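Local structure of competence damage-inducible protein A (Enterobacter cloacae subsp. cloacae, 5VU3) at residues 17-21 against 161-165. The protein is of unknown function but belongs to the CinA family, some of whose members deamidate nicotinamide mononucleotide. Sequence-based numbering, arbitrary orientation.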
# COMPACT_ATOMS: atom_id res chain seq x y z
N LEU A 17 -17.78 3.71 -3.88
CA LEU A 17 -17.54 4.04 -2.47
C LEU A 17 -16.41 5.05 -2.32
O LEU A 17 -16.50 5.97 -1.49
CB LEU A 17 -17.23 2.76 -1.70
CG LEU A 17 -18.37 1.78 -1.44
CD1 LEU A 17 -17.84 0.50 -0.78
CD2 LEU A 17 -19.44 2.44 -0.56
N THR A 18 -15.32 4.88 -3.06
CA THR A 18 -14.22 5.83 -2.92
C THR A 18 -14.60 7.19 -3.48
O THR A 18 -14.13 8.23 -2.97
CB THR A 18 -12.94 5.29 -3.57
OG1 THR A 18 -13.13 5.11 -4.98
CG2 THR A 18 -12.51 3.97 -2.92
N LYS A 19 -15.46 7.24 -4.49
CA LYS A 19 -15.99 8.52 -4.94
C LYS A 19 -16.85 9.16 -3.86
O LYS A 19 -16.72 10.36 -3.57
CB LYS A 19 -16.79 8.34 -6.23
CG LYS A 19 -17.33 9.63 -6.80
CD LYS A 19 -18.01 9.37 -8.14
CE LYS A 19 -18.45 10.65 -8.81
NZ LYS A 19 -19.18 10.35 -10.07
N LYS A 20 -17.74 8.38 -3.24
CA LYS A 20 -18.55 8.89 -2.14
C LYS A 20 -17.67 9.38 -0.99
O LYS A 20 -17.90 10.45 -0.42
CB LYS A 20 -19.51 7.81 -1.63
CG LYS A 20 -20.84 7.71 -2.35
CD LYS A 20 -21.44 6.32 -2.16
CE LYS A 20 -22.95 6.35 -2.04
NZ LYS A 20 -23.39 6.45 -0.62
N LEU A 21 -16.67 8.57 -0.63
CA LEU A 21 -15.80 8.91 0.49
C LEU A 21 -14.98 10.16 0.20
O LEU A 21 -14.83 11.03 1.07
CB LEU A 21 -14.89 7.71 0.79
CG LEU A 21 -13.86 7.84 1.91
CD1 LEU A 21 -14.56 8.09 3.24
CD2 LEU A 21 -13.01 6.57 1.98
N LEU A 161 -14.46 0.33 3.47
CA LEU A 161 -14.87 1.58 2.84
C LEU A 161 -16.35 1.86 3.06
O LEU A 161 -16.73 3.01 3.32
CB LEU A 161 -14.55 1.52 1.35
CG LEU A 161 -13.05 1.52 1.02
CD1 LEU A 161 -12.81 1.01 -0.41
CD2 LEU A 161 -12.48 2.93 1.20
N ALA A 162 -17.19 0.84 2.92
CA ALA A 162 -18.63 1.04 3.07
C ALA A 162 -18.98 1.50 4.47
O ALA A 162 -19.82 2.40 4.66
CB ALA A 162 -19.38 -0.25 2.74
N GLU A 163 -18.34 0.91 5.48
CA GLU A 163 -18.58 1.32 6.85
C GLU A 163 -18.14 2.75 7.09
O GLU A 163 -18.86 3.52 7.75
CB GLU A 163 -17.86 0.36 7.80
CG GLU A 163 -18.48 -1.02 7.82
CD GLU A 163 -19.99 -0.96 7.90
OE1 GLU A 163 -20.50 -0.75 9.02
OE2 GLU A 163 -20.67 -1.12 6.86
N LEU A 164 -16.97 3.14 6.58
CA LEU A 164 -16.50 4.50 6.79
C LEU A 164 -17.43 5.51 6.13
O LEU A 164 -17.73 6.56 6.71
CB LEU A 164 -15.08 4.68 6.24
CG LEU A 164 -14.49 6.07 6.53
CD1 LEU A 164 -14.57 6.39 8.03
CD2 LEU A 164 -13.04 6.20 6.03
N VAL A 165 -17.91 5.21 4.92
CA VAL A 165 -18.84 6.11 4.24
C VAL A 165 -20.07 6.34 5.11
O VAL A 165 -20.51 7.48 5.32
CB VAL A 165 -19.22 5.55 2.86
CG1 VAL A 165 -20.45 6.28 2.32
CG2 VAL A 165 -18.06 5.70 1.89
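Leu17 and Leu21, one turn apart on helix 14-28, mesh with Leu161, Ala162, Leu164 and Val165 of helix 149-167 in a ridges-into-grooves packing. The local axes run in the same general direction, crossing at +29° with a closest approach of 9.5 Å, as expected when the i to i+4 ridge Leu17/Leu21 lies against the i to i+3 ridge Leu161/Leu164. The main bump from helix 149-167 is Val165, whose CG2 enters the hollow between Leu17 and Leu21, 3.9 Å from Leu21 CB. In return, Leu17 projects from helix 14-28 onto Leu161 and Ala162, its CD1 3.9 Å from Ala162 CB. Leu21 has its CG anti to the backbone N (chi1 179°), which carries the isopropyl end across into the notch between Leu161 and Leu164. There its methyls divide: CD1 meets Leu164 CD2 at 3.7 Å, while CD2 reaches Leu161 CD2 at 3.8 Å. Both leucine pairs cross at about a right angle. Beyond them, Leu164 rests on Val106 and Ile108 of strand 106-112, reaching the sheet. Thr18 turns its CG2 to Leu161 while its OG1 hydrogen-bonds Glu50. Val165 CG2 also sits 3.7 Å from Leu17 O, the carbonyl oxygen that accepts the helical bond from Leu21 N.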